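Local coordinates for protein processed glycerol phosphate lipoteichoic acid synthase 2 (Bacillus subtilis, PDB 2W8D) that belongs to the sulfatase-like branch of the alkaline phosphatase clan and carries a magnesium ion bound beside a phosphothreonine in its C-terminal domain, at residues Thr57-Lys62 and Gln237-Leu242; Asp86-Met91 and Lys192-Ser197; Pro97-Ser102 and Pro345-Asp350; Leu181-Pro186 and Lys243-Tyr248. All coordinates share one frame; numbering follows the deposited sequence.

Interaction 1 of 4, residues Thr57-Lys62 and Gln237-Leu242; sequences TPFLNK and QFFNDL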
loop_
_atom_site.group_PDB
_atom_site.type_symbol
_atom_site.label_atom_id
_atom_site.label_comp_id
_atom_site.label_asym_id
_atom_site.label_seq_id
_atom_site.Cartn_x
_atom_site.Cartn_y
_atom_site.Cartn_z
ATOM N N THR A 57 0.573 -12.808 14.174
ATOM C CA THR A 57 0.081 -12.963 12.786
ATOM C C THR A 57 0.549 -14.285 12.085
ATOM O O THR A 57 1.303 -14.240 11.099
ATOM C CB THR A 57 0.394 -11.705 11.948
ATOM O OG1 THR A 57 1.800 -11.453 11.968
ATOM C CG2 THR A 57 -0.310 -10.471 12.532
ATOM N N PRO A 58 0.119 -15.464 12.605
ATOM C CA PRO A 58 0.686 -16.724 12.088
ATOM C C PRO A 58 0.511 -16.971 10.577
ATOM O O PRO A 58 1.392 -17.587 9.955
ATOM C CB PRO A 58 -0.058 -17.832 12.894
ATOM C CG PRO A 58 -1.346 -17.186 13.369
ATOM C CD PRO A 58 -0.855 -15.723 13.681
ATOM N N PHE A 59 -0.595 -16.530 9.976
ATOM C CA PHE A 59 -0.705 -16.716 8.519
ATOM C C PHE A 59 0.296 -15.868 7.738
ATOM O O PHE A 59 0.962 -16.359 6.818
ATOM C CB PHE A 59 -2.119 -16.461 7.984
ATOM C CG PHE A 59 -2.329 -16.995 6.600
ATOM C CD1 PHE A 59 -2.376 -18.385 6.379
ATOM C CD2 PHE A 59 -2.427 -16.120 5.514
ATOM C CE1 PHE A 59 -2.593 -18.925 5.086
ATOM C CE2 PHE A 59 -2.620 -16.612 4.222
ATOM C CZ PHE A 59 -2.723 -18.043 3.996
ATOM N N LEU A 60 0.400 -14.602 8.132
ATOM C CA LEU A 60 1.266 -13.643 7.453
ATOM C C LEU A 60 2.703 -14.085 7.639
ATOM O O LEU A 60 3.488 -14.033 6.692
ATOM C CB LEU A 60 1.010 -12.212 7.946
ATOM C CG LEU A 60 -0.397 -11.681 7.546
ATOM C CD1 LEU A 60 -0.695 -10.238 8.056
ATOM C CD2 LEU A 60 -0.713 -11.755 6.044
ATOM N N ASN A 61 3.035 -14.553 8.843
ATOM C CA ASN A 61 4.344 -15.179 9.113
ATOM C C ASN A 61 4.689 -16.324 8.173
ATOM O O ASN A 61 5.813 -16.399 7.680
ATOM C CB ASN A 61 4.456 -15.671 10.572
ATOM C CG ASN A 61 4.277 -14.557 11.560
ATOM O OD1 ASN A 61 4.262 -13.371 11.190
ATOM N ND2 ASN A 61 4.107 -14.917 12.819
ATOM N N LYS A 62 3.736 -17.209 7.913
ATOM C CA LYS A 62 4.013 -18.334 7.012
ATOM C C LYS A 62 4.356 -17.796 5.610
ATOM O O LYS A 62 5.323 -18.217 4.995
ATOM C CB LYS A 62 2.842 -19.324 6.962
ATOM C CG LYS A 62 3.239 -20.678 6.412
ATOM C CD LYS A 62 2.046 -21.615 6.198
ATOM C CE LYS A 62 1.139 -21.156 5.064
ATOM N NZ LYS A 62 0.284 -22.285 4.580
ATOM N N GLN A 237 -8.631 -16.932 5.929
ATOM C CA GLN A 237 -9.922 -17.362 5.349
ATOM C C GLN A 237 -10.015 -16.917 3.880
ATOM O O GLN A 237 -10.280 -17.727 3.009
ATOM C CB GLN A 237 -11.106 -16.861 6.187
ATOM C CG GLN A 237 -12.468 -16.897 5.496
ATOM C CD GLN A 237 -13.314 -15.663 5.805
ATOM O OE1 GLN A 237 -13.503 -15.322 6.970
ATOM N NE2 GLN A 237 -13.827 -14.983 4.751
ATOM N N PHE A 238 -9.759 -15.651 3.599
ATOM C CA PHE A 238 -9.729 -15.147 2.213
ATOM C C PHE A 238 -8.877 -16.014 1.267
ATOM O O PHE A 238 -9.331 -16.387 0.171
ATOM C CB PHE A 238 -9.246 -13.700 2.202
ATOM C CG PHE A 238 -9.366 -13.004 0.878
ATOM C CD1 PHE A 238 -10.561 -13.053 0.126
ATOM C CD2 PHE A 238 -8.317 -12.211 0.416
ATOM C CE1 PHE A 238 -10.685 -12.345 -1.098
ATOM C CE2 PHE A 238 -8.431 -11.477 -0.814
ATOM C CZ PHE A 238 -9.630 -11.549 -1.572
ATOM N N PHE A 239 -7.655 -16.332 1.688
ATOM C CA PHE A 239 -6.779 -17.237 0.935
ATOM C C PHE A 239 -7.372 -18.632 0.766
ATOM O O PHE A 239 -7.332 -19.172 -0.332
ATOM C CB PHE A 239 -5.403 -17.350 1.609
ATOM C CG PHE A 239 -4.388 -16.344 1.128
ATOM C CD1 PHE A 239 -4.666 -14.998 1.121
ATOM C CD2 PHE A 239 -3.148 -16.763 0.694
ATOM C CE1 PHE A 239 -3.716 -14.086 0.696
ATOM C CE2 PHE A 239 -2.202 -15.844 0.265
ATOM C CZ PHE A 239 -2.467 -14.537 0.280
ATOM N N ASN A 240 -7.915 -19.233 1.827
ATOM C CA ASN A 240 -8.561 -20.551 1.683
ATOM C C ASN A 240 -9.641 -20.495 0.610
ATOM O O ASN A 240 -9.676 -21.329 -0.278
ATOM C CB ASN A 240 -9.175 -21.056 2.995
ATOM C CG ASN A 240 -8.133 -21.426 4.040
ATOM O OD1 ASN A 240 -7.052 -21.957 3.736
ATOM N ND2 ASN A 240 -8.462 -21.157 5.297
ATOM N N ASP A 241 -10.502 -19.486 0.685
ATOM C CA ASP A 241 -11.579 -19.304 -0.308
ATOM C C ASP A 241 -11.068 -18.992 -1.717
ATOM O O ASP A 241 -11.637 -19.462 -2.687
ATOM C CB ASP A 241 -12.607 -18.270 0.158
ATOM C CG ASP A 241 -13.454 -18.758 1.337
ATOM O OD1 ASP A 241 -13.456 -19.967 1.635
ATOM O OD2 ASP A 241 -14.129 -17.925 1.979
ATOM N N LEU A 242 -9.982 -18.237 -1.845
ATOM C CA LEU A 242 -9.393 -18.026 -3.169
ATOM C C LEU A 242 -8.869 -19.330 -3.819
ATOM O O LEU A 242 -8.721 -19.428 -5.046
ATOM C CB LEU A 242 -8.283 -16.989 -3.102
ATOM C CG LEU A 242 -8.675 -15.517 -2.863
ATOM C CD1 LEU A 242 -7.453 -14.652 -2.774
ATOM C CD2 LEU A 242 -9.573 -15.029 -3.971
#

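Interaction 2 of 4, residues Asp86-Met91 and Lys192-Ser197; sequences DAEFMM and KFITLS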
loop_
_atom_site.group_PDB
_atom_site.type_symbol
_atom_site.label_atom_id
_atom_site.label_comp_id
_atom_site.label_asym_id
_atom_site.label_seq_id
_atom_site.Cartn_x
_atom_site.Cartn_y
_atom_site.Cartn_z
ATOM N N ASP A 86 -4.429 7.989 0.958
ATOM C CA ASP A 86 -3.070 8.310 0.498
ATOM C C ASP A 86 -2.368 7.061 0.003
ATOM O O ASP A 86 -1.818 7.082 -1.067
ATOM C CB ASP A 86 -2.203 8.928 1.623
ATOM C CG ASP A 86 -2.506 10.383 1.870
ATOM O OD1 ASP A 86 -3.394 10.917 1.146
ATOM O OD2 ASP A 86 -1.862 10.994 2.795
ATOM N N ALA A 87 -2.375 5.962 0.768
ATOM C CA ALA A 87 -1.770 4.723 0.262
ATOM C C ALA A 87 -2.501 4.193 -1.003
ATOM O O ALA A 87 -1.859 3.781 -1.966
ATOM C CB ALA A 87 -1.634 3.663 1.357
ATOM N N GLU A 88 -3.824 4.243 -1.043
ATOM C CA GLU A 88 -4.541 3.814 -2.295
ATOM C C GLU A 88 -4.140 4.684 -3.491
ATOM O O GLU A 88 -3.971 4.190 -4.621
ATOM C CB GLU A 88 -6.073 3.895 -2.174
ATOM C CG GLU A 88 -6.681 3.045 -1.096
ATOM C CD GLU A 88 -8.200 3.137 -1.149
ATOM O OE1 GLU A 88 -8.780 2.793 -2.222
ATOM O OE2 GLU A 88 -8.790 3.580 -0.128
ATOM N N PHE A 89 -3.987 5.977 -3.256
ATOM C CA PHE A 89 -3.605 6.879 -4.343
ATOM C C PHE A 89 -2.259 6.515 -4.973
ATOM O O PHE A 89 -2.089 6.560 -6.188
ATOM C CB PHE A 89 -3.524 8.332 -3.838
ATOM C CG PHE A 89 -3.246 9.326 -4.936
ATOM C CD1 PHE A 89 -4.230 9.634 -5.865
ATOM C CD2 PHE A 89 -1.992 9.954 -5.036
ATOM C CE1 PHE A 89 -3.996 10.579 -6.872
ATOM C CE2 PHE A 89 -1.732 10.881 -6.055
ATOM C CZ PHE A 89 -2.745 11.193 -6.974
HETATM N N MSE A 90 -1.316 6.154 -4.119
HETATM C CA MSE A 90 0.007 5.735 -4.547
HETATM C C MSE A 90 0.014 4.379 -5.264
HETATM O O MSE A 90 0.767 4.236 -6.232
HETATM C CB MSE A 90 0.968 5.764 -3.363
HETATM C CG MSE A 90 1.312 7.199 -3.004
HETATM SE SE MSE A 90 2.623 7.327 -1.550
HETATM C CE MSE A 90 1.406 7.118 -0.062
HETATM N N MSE A 91 -0.818 3.422 -4.811
HETATM C CA MSE A 91 -0.938 2.110 -5.468
HETATM C C MSE A 91 -1.430 2.300 -6.882
HETATM O O MSE A 91 -0.945 1.642 -7.779
HETATM C CB MSE A 91 -1.927 1.156 -4.769
HETATM C CG MSE A 91 -1.601 0.813 -3.336
HETATM SE SE MSE A 91 0.152 -0.037 -3.121
HETATM C CE MSE A 91 0.851 1.032 -1.641
ATOM N N LYS A 192 -9.465 -4.319 -5.474
ATOM C CA LYS A 192 -8.923 -3.783 -4.236
ATOM C C LYS A 192 -9.831 -4.139 -3.082
ATOM O O LYS A 192 -11.026 -3.815 -3.120
ATOM C CB LYS A 192 -8.799 -2.250 -4.289
ATOM C CG LYS A 192 -7.741 -1.690 -5.257
ATOM C CD LYS A 192 -8.255 -0.390 -5.964
ATOM C CE LYS A 192 -8.720 0.644 -4.968
ATOM N NZ LYS A 192 -7.625 0.925 -3.968
ATOM N N PHE A 193 -9.259 -4.780 -2.057
ATOM C CA PHE A 193 -9.977 -5.050 -0.823
ATOM C C PHE A 193 -9.470 -4.175 0.326
ATOM O O PHE A 193 -8.310 -4.293 0.760
ATOM C CB PHE A 193 -9.842 -6.531 -0.468
ATOM C CG PHE A 193 -10.630 -7.446 -1.372
ATOM C CD1 PHE A 193 -11.835 -7.967 -0.957
ATOM C CD2 PHE A 193 -10.160 -7.774 -2.640
ATOM C CE1 PHE A 193 -12.570 -8.810 -1.801
ATOM C CE2 PHE A 193 -10.856 -8.606 -3.459
ATOM C CZ PHE A 193 -12.076 -9.142 -3.053
ATOM N N ILE A 194 -10.316 -3.266 0.800
ATOM C CA ILE A 194 -9.898 -2.349 1.864
ATOM C C ILE A 194 -10.470 -2.819 3.200
ATOM O O ILE A 194 -11.675 -2.687 3.447
ATOM C CB ILE A 194 -10.317 -0.873 1.590
ATOM C CG1 ILE A 194 -10.109 -0.479 0.110
ATOM C CG2 ILE A 194 -9.610 0.109 2.633
ATOM C CD1 ILE A 194 -8.660 -0.474 -0.384
ATOM N N THR A 195 -9.608 -3.393 4.041
ATOM C CA THR A 195 -10.025 -3.924 5.339
ATOM C C THR A 195 -10.310 -2.758 6.270
ATOM O O THR A 195 -9.853 -1.665 6.013
ATOM C CB THR A 195 -8.966 -4.894 5.963
ATOM O OG1 THR A 195 -7.730 -4.200 6.286
ATOM C CG2 THR A 195 -8.694 -6.036 5.001
ATOM N N LEU A 196 -11.020 -3.026 7.364
ATOM C CA LEU A 196 -11.523 -2.037 8.325
ATOM C C LEU A 196 -11.236 -2.317 9.798
ATOM O O LEU A 196 -11.191 -1.368 10.602
ATOM C CB LEU A 196 -13.050 -1.985 8.228
ATOM C CG LEU A 196 -13.556 -0.986 7.200
ATOM C CD1 LEU A 196 -15.062 -1.026 7.087
ATOM C CD2 LEU A 196 -13.012 0.435 7.510
ATOM N N SER A 197 -11.139 -3.600 10.162
ATOM C CA SER A 197 -11.215 -4.042 11.540
ATOM C C SER A 197 -10.024 -3.599 12.404
ATOM O O SER A 197 -10.213 -3.319 13.572
ATOM C CB SER A 197 -11.356 -5.573 11.609
ATOM O OG SER A 197 -12.702 -6.018 11.386
#

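Interaction 3 of 4, residues Pro97-Ser102 and Pro345-Asp350; sequences PLAQGS and PFRNGD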
loop_
_atom_site.group_PDB
_atom_site.type_symbol
_atom_site.label_atom_id
_atom_site.label_comp_id
_atom_site.label_asym_id
_atom_site.label_seq_id
_atom_site.Cartn_x
_atom_site.Cartn_y
_atom_site.Cartn_z
ATOM N N PRO A 97 0.952 11.695 -2.454
ATOM C CA PRO A 97 -0.223 12.404 -1.962
ATOM C C PRO A 97 0.161 13.830 -1.585
ATOM O O PRO A 97 1.318 14.228 -1.751
ATOM C CB PRO A 97 -0.570 11.622 -0.700
ATOM C CG PRO A 97 0.791 11.181 -0.195
ATOM C CD PRO A 97 1.508 10.765 -1.447
ATOM N N LEU A 98 -0.794 14.611 -1.100
ATOM C CA LEU A 98 -0.487 16.018 -0.756
ATOM C C LEU A 98 0.330 16.088 0.545
ATOM O O LEU A 98 0.200 15.218 1.401
ATOM C CB LEU A 98 -1.774 16.832 -0.605
ATOM C CG LEU A 98 -2.742 16.980 -1.783
ATOM C CD1 LEU A 98 -3.985 17.716 -1.339
ATOM C CD2 LEU A 98 -2.059 17.820 -2.841
ATOM N N ALA A 99 1.160 17.109 0.666
ATOM C CA ALA A 99 1.906 17.374 1.870
ATOM C C ALA A 99 1.014 17.704 3.078
ATOM O O ALA A 99 1.410 17.380 4.204
ATOM C CB ALA A 99 2.961 18.530 1.644
ATOM N N GLN A 100 -0.119 18.388 2.839
ATOM C CA GLN A 100 -1.188 18.660 3.831
ATOM C C GLN A 100 -2.587 18.362 3.221
ATOM O O GLN A 100 -2.812 18.625 2.040
ATOM C CB GLN A 100 -1.214 20.136 4.220
ATOM C CG GLN A 100 0.117 20.721 4.696
ATOM C CD GLN A 100 0.236 20.804 6.214
ATOM O OE1 GLN A 100 0.090 19.797 6.934
ATOM N NE2 GLN A 100 0.521 22.016 6.712
ATOM N N GLY A 101 -3.521 17.871 4.032
ATOM C CA GLY A 101 -4.827 17.528 3.547
ATOM C C GLY A 101 -4.772 16.247 2.711
ATOM O O GLY A 101 -3.727 15.580 2.597
ATOM N N SER A 102 -5.905 15.903 2.130
ATOM C CA SER A 102 -6.087 14.640 1.486
ATOM C C SER A 102 -6.203 14.836 -0.033
ATOM O O SER A 102 -7.073 15.599 -0.518
ATOM C CB SER A 102 -7.352 13.971 2.024
ATOM O OG SER A 102 -7.820 13.033 1.062
ATOM N N PRO A 345 11.821 8.451 -0.052
ATOM C CA PRO A 345 11.239 9.653 0.574
ATOM C C PRO A 345 10.073 9.318 1.478
ATOM O O PRO A 345 9.327 8.351 1.217
ATOM C CB PRO A 345 10.701 10.468 -0.609
ATOM C CG PRO A 345 11.339 9.910 -1.812
ATOM C CD PRO A 345 11.703 8.467 -1.524
ATOM N N PHE A 346 9.937 10.136 2.518
ATOM C CA PHE A 346 8.716 10.286 3.312
ATOM C C PHE A 346 7.992 11.542 2.845
ATOM O O PHE A 346 8.621 12.483 2.333
ATOM C CB PHE A 346 9.080 10.466 4.784
ATOM C CG PHE A 346 9.514 9.213 5.460
ATOM C CD1 PHE A 346 9.747 8.047 4.732
ATOM C CD2 PHE A 346 9.700 9.192 6.849
ATOM C CE1 PHE A 346 10.180 6.850 5.373
ATOM C CE2 PHE A 346 10.119 8.021 7.498
ATOM C CZ PHE A 346 10.348 6.840 6.752
ATOM N N ARG A 347 6.674 11.588 3.011
ATOM C CA ARG A 347 5.924 12.764 2.549
ATOM C C ARG A 347 6.449 14.118 3.141
ATOM O O ARG A 347 6.434 15.146 2.469
ATOM C CB ARG A 347 4.396 12.598 2.790
ATOM C CG ARG A 347 3.537 13.640 2.055
ATOM C CD ARG A 347 4.489 14.468 1.184
ATOM N NE ARG A 347 3.951 14.718 -0.106
ATOM C CZ ARG A 347 4.416 15.588 -0.976
ATOM N NH1 ARG A 347 5.484 16.327 -0.714
ATOM N NH2 ARG A 347 3.760 15.717 -2.114
ATOM N N ASN A 348 6.901 14.127 4.385
ATOM C CA ASN A 348 7.283 15.392 4.969
ATOM C C ASN A 348 8.733 15.795 4.605
ATOM O O ASN A 348 9.229 16.790 5.101
ATOM C CB ASN A 348 7.094 15.365 6.485
ATOM C CG ASN A 348 8.080 14.421 7.165
ATOM O OD1 ASN A 348 8.898 13.766 6.487
ATOM N ND2 ASN A 348 8.006 14.335 8.499
ATOM N N GLY A 349 9.413 15.036 3.748
ATOM C CA GLY A 349 10.777 15.430 3.372
ATOM C C GLY A 349 11.872 14.676 4.133
ATOM O O GLY A 349 13.003 14.654 3.686
ATOM N N ASP A 350 11.556 14.089 5.299
ATOM C CA ASP A 350 12.411 13.081 5.894
ATOM C C ASP A 350 12.613 11.976 4.855
ATOM O O ASP A 350 11.936 11.930 3.805
ATOM C CB ASP A 350 11.774 12.493 7.170
ATOM C CG ASP A 350 11.617 13.552 8.288
ATOM O OD1 ASP A 350 12.130 14.692 8.147
ATOM O OD2 ASP A 350 10.973 13.263 9.313
#

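Interaction 4 of 4, residues Leu181-Pro186 and Lys243-Tyr248; sequences LLESLP and KKDGLY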
loop_
_atom_site.group_PDB
_atom_site.type_symbol
_atom_site.label_atom_id
_atom_site.label_comp_id
_atom_site.label_asym_id
_atom_site.label_seq_id
_atom_site.Cartn_x
_atom_site.Cartn_y
_atom_site.Cartn_z
ATOM N N LEU A 181 -19.363 -11.884 -5.195
ATOM C CA LEU A 181 -19.227 -10.665 -5.938
ATOM C C LEU A 181 -17.957 -10.761 -6.783
ATOM O O LEU A 181 -17.960 -10.457 -7.967
ATOM C CB LEU A 181 -19.229 -9.466 -4.995
ATOM C CG LEU A 181 -20.487 -9.393 -4.125
ATOM C CD1 LEU A 181 -20.287 -8.341 -3.065
ATOM C CD2 LEU A 181 -21.821 -9.138 -4.968
ATOM N N LEU A 182 -16.881 -11.244 -6.193
ATOM C CA LEU A 182 -15.616 -11.341 -6.907
ATOM C C LEU A 182 -15.644 -12.361 -8.039
ATOM O O LEU A 182 -15.036 -12.135 -9.085
ATOM C CB LEU A 182 -14.493 -11.699 -5.948
ATOM C CG LEU A 182 -13.137 -11.848 -6.612
ATOM C CD1 LEU A 182 -12.596 -10.467 -7.016
ATOM C CD2 LEU A 182 -12.207 -12.568 -5.659
ATOM N N GLU A 183 -16.340 -13.472 -7.814
ATOM C CA GLU A 183 -16.451 -14.551 -8.773
ATOM C C GLU A 183 -17.400 -14.205 -9.936
ATOM O O GLU A 183 -17.440 -14.910 -10.939
ATOM C CB GLU A 183 -16.900 -15.838 -8.049
ATOM C CG GLU A 183 -15.864 -16.344 -7.013
ATOM C CD GLU A 183 -16.439 -17.207 -5.857
ATOM O OE1 GLU A 183 -17.632 -17.575 -5.853
ATOM O OE2 GLU A 183 -15.665 -17.525 -4.920
ATOM N N SER A 184 -18.148 -13.107 -9.810
ATOM C CA SER A 184 -19.019 -12.656 -10.893
ATOM C C SER A 184 -18.260 -11.723 -11.870
ATOM O O SER A 184 -18.781 -11.338 -12.909
ATOM C CB SER A 184 -20.301 -12.004 -10.336
ATOM O OG SER A 184 -20.122 -10.603 -10.122
ATOM N N LEU A 185 -17.018 -11.394 -11.550
ATOM C CA LEU A 185 -16.271 -10.428 -12.355
ATOM C C LEU A 185 -15.723 -11.053 -13.634
ATOM O O LEU A 185 -15.037 -12.075 -13.592
ATOM C CB LEU A 185 -15.131 -9.806 -11.545
ATOM C CG LEU A 185 -15.315 -8.450 -10.850
ATOM C CD1 LEU A 185 -16.665 -8.284 -10.174
ATOM C CD2 LEU A 185 -14.173 -8.185 -9.845
ATOM N N PRO A 186 -15.998 -10.421 -14.788
ATOM C CA PRO A 186 -15.398 -10.966 -16.011
ATOM C C PRO A 186 -13.865 -10.861 -15.889
ATOM O O PRO A 186 -13.345 -9.885 -15.354
ATOM C CB PRO A 186 -15.960 -10.069 -17.110
ATOM C CG PRO A 186 -16.308 -8.810 -16.420
ATOM C CD PRO A 186 -16.632 -9.111 -15.000
ATOM N N LYS A 243 -8.577 -20.318 -2.977
ATOM C CA LYS A 243 -8.061 -21.595 -3.428
ATOM C C LYS A 243 -9.179 -22.570 -3.741
ATOM O O LYS A 243 -9.021 -23.378 -4.639
ATOM C CB LYS A 243 -7.089 -22.188 -2.409
ATOM C CG LYS A 243 -5.801 -21.366 -2.228
ATOM C CD LYS A 243 -5.013 -21.801 -0.972
ATOM C CE LYS A 243 -3.545 -21.401 -1.065
ATOM N NZ LYS A 243 -2.829 -21.455 0.276
ATOM N N LYS A 244 -10.308 -22.490 -3.035
ATOM C CA LYS A 244 -11.487 -23.287 -3.417
ATOM C C LYS A 244 -11.944 -22.890 -4.821
ATOM O O LYS A 244 -12.116 -23.754 -5.667
ATOM C CB LYS A 244 -12.688 -23.106 -2.467
ATOM C CG LYS A 244 -12.413 -23.134 -0.971
ATOM C CD LYS A 244 -12.326 -24.556 -0.415
ATOM C CE LYS A 244 -11.481 -24.545 0.878
ATOM N NZ LYS A 244 -11.170 -25.938 1.347
ATOM N N ASP A 245 -12.141 -21.587 -5.065
ATOM C CA ASP A 245 -12.750 -21.160 -6.327
ATOM C C ASP A 245 -11.791 -21.098 -7.519
ATOM O O ASP A 245 -12.212 -20.816 -8.633
ATOM C CB ASP A 245 -13.561 -19.872 -6.167
ATOM C CG ASP A 245 -12.715 -18.671 -5.715
ATOM O OD1 ASP A 245 -11.582 -18.450 -6.216
ATOM O OD2 ASP A 245 -13.195 -17.909 -4.847
ATOM N N GLY A 246 -10.511 -21.380 -7.288
ATOM C CA GLY A 246 -9.531 -21.448 -8.383
ATOM C C GLY A 246 -8.872 -20.124 -8.778
ATOM O O GLY A 246 -8.068 -20.067 -9.713
ATOM N N LEU A 247 -9.190 -19.053 -8.069
ATOM C CA LEU A 247 -8.632 -17.741 -8.419
ATOM C C LEU A 247 -7.195 -17.528 -7.924
ATOM O O LEU A 247 -6.507 -16.620 -8.393
ATOM C CB LEU A 247 -9.565 -16.609 -7.982
ATOM C CG LEU A 247 -10.960 -16.567 -8.644
ATOM C CD1 LEU A 247 -11.860 -15.507 -8.046
ATOM C CD2 LEU A 247 -10.855 -16.370 -10.132
ATOM N N TYR A 248 -6.744 -18.381 -7.002
ATOM C CA TYR A 248 -5.411 -18.242 -6.385
ATOM C C TYR A 248 -4.279 -18.445 -7.387
ATOM O O TYR A 248 -3.318 -17.674 -7.408
ATOM C CB TYR A 248 -5.252 -19.222 -5.232
ATOM C CG TYR A 248 -3.976 -19.072 -4.436
ATOM C CD1 TYR A 248 -3.851 -18.076 -3.478
ATOM C CD2 TYR A 248 -2.908 -19.961 -4.606
ATOM C CE1 TYR A 248 -2.681 -17.938 -2.716
ATOM C CE2 TYR A 248 -1.722 -19.838 -3.841
ATOM C CZ TYR A 248 -1.632 -18.833 -2.902
ATOM O OH TYR A 248 -0.495 -18.670 -2.147
#

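Interaction 1 of 4, residues Thr57-Lys62 and Gln237-Leu242
F59 and F239 join two helices, 58-65 and 219-244, whose backbones stay well separated: the closest CA atoms, those of F59 and F239, lie 9.7 Å apart, and no hydrogen bond crosses between the segments. Both residues direct their CB toward the other helix, and two rings fill the gap. F59 has CG anti to the backbone N (chi1 -165°), which sends its ring outward to the long helix, where CE2 and CZ arrive edge first. CE2 sits over one face of the F239 ring, nearer its rim than its centre, and CZ lies 3.6 Å from CD2 of F239. The ring planes are 78° apart and the centroids 5.1 Å, an offset edge-to-face pair in which positively polarised ring hydrogens meet pi electrons. Phenylalanine suits both places, being long enough to span the gap and having no polar atom to satisfy. F239 is buried and also packs on I253 and M255 of strand 251-257, whereas F59 is partly exposed. About two turns before F239 on the long helix, D232 accepts hydrogen bonds from the backbone N of F59 and L60, tying down the start of the short helix. This is helix-on-helix packing on one flank of the central sheet of a sulfatase-like alpha/beta domain.

Interaction 2 of 4, residues Asp86-Met91 and Lys192-Ser197
The charged part of this contact joins E88 of helix 86-93 to K192 of strand 189-194. NZ of K192 gives a hydrogen bond of 2.8 Å to OE1 of E88, and the pair is a salt bridge. The ammonium comes to OE1 on its anti side, 21° out of the carboxylate plane. K192 gets there by folding its chain at chi2, chi3 and chi4, which brings NZ up to helix 86-93, where E92 is a second acid partner. E88 is shared as well: Y143 hydrogen-bonds to the same OE1, and R139 forms a salt bridge with OE2. Two bases and a hydroxyl thus hold the carboxylate, which probably favours its ionised form although all three touching residues are buried. The apolar part belongs to I194, two residues further along the strand on the same face. Its CD1 lies 3.7 Å from CD of E88, the two side chains coming from opposite directions, so a branched aliphatic residue fills space beside the acid without competing for its oxygens. The I194 side chain is about 7 Å from the bound magnesium ion. The arrangement is a buried charge network between helix 86-93 and strand 189-194, which pairs in parallel with its neighbours in the central sheet, near the metal site of this sulfatase-like fold.

Interaction 3 of 4, residues Pro97-Ser102 and Pro345-Asp350
R347 spends two nitrogens on a single backbone oxygen, that of P97, gripping it side-on. NE donates over 3.1 Å to O of P97, with an N-H...O angle of 142°, and NH2 over 2.9 Å to the same O at 154°. The oxygen lies in the guanidinium plane, but the donors meet the carbonyl differently: NH2 stands nearly in line with C=O, while NE comes from above the carbonyl plane. The side chain leaves with CG anti to the backbone N (chi1 -167°), then bends sharply at chi2 and more gently at chi3 so that the guanidinium reaches round to the proline. Its apolar stem runs along the loop, with CG 3.7 Å from O of L98, and A99 lies against the group: N of A99 is over one guanidinium face, and CB is 4.1 Å from NH1. The small alanine allows this close approach. R347 is the second residue of the type I turn from F346 to G349, whose last residue, G349, has positive phi; N348 OD1 accepts from N of D350, 2.9 Å away, in an Asx turn. D393 of helix 380-397 forms a salt bridge with NH2. Charge and carbonyl dipole therefore act together: the arginine, buried where two irregular segments meet, probably stays cationic and satisfies a main-chain oxygen while D393 helps balance its charge.

Interaction 4 of 4, residues Leu181-Pro186 and Lys243-Tyr248
L182, near the end of helix 171-183, is the first residue of its segment to meet 243-248. Its CG is anti to the backbone N (chi1 179°), which aims the isobutyl group at L247, and CD2 lies 3.8 Å from CD1 of that residue. The two leucines slide past each other in opposite directions, an apolar contact that also rests on F189 of strand 189-194. Leucine suits both places, since each is buried and offers branched methyl groups with no polar atom to satisfy. E183 follows on the exposed side. Its chain runs extended beyond CG and places OE2 2.5 Å from OD2 of D245, with the carboxylate planes 77° apart, while its CG packs 4.2 Å from CD1 of L247. S184 turns back on its own segment: OG donates to O of L181 at 3.1 Å, and N of S184 reaches that oxygen from the same face. On the other side, D245 has CG between the backbone N and the carbonyl carbon (chi1 62°). OD1 thereby accepts from N of L247 at 3.1 Å, closing an Asx turn around G246, whose positive phi suits glycine as the chain leaves helix 219-244. The aspartate thus uses one oxygen to shape its own turn and presents the other, OD2, to E183. Two carboxylate oxygens so close together would repel if both groups were charged, so one acid probably holds a proton, and this meeting of acids near the surface is likely to depend on pH, whereas the leucine pair beneath it is not.

In the fold
Interaction 2 lies deepest, its centre about 6 Å from the centre of the chain, whereas interactions 1, 3 and 4 are partly buried and farther out. Interactions 1 and 4 share helix 219-244: 1 uses its last full turns and 4 its end, and they meet where F239 packs on Y248 and L242 on L182. Interaction 2 joins this side of the fold through F193, which touches both F238 and L182. Interaction 3 is on the opposite side of the chain centre from 1 and 4, but P97 packs on D86 and M90 of interaction 2. Chemistry varies accordingly: aromatic rings in 1, buried opposite charges in 2, arginine on a main-chain carbonyl in 3, and leucines beneath paired acids in 4.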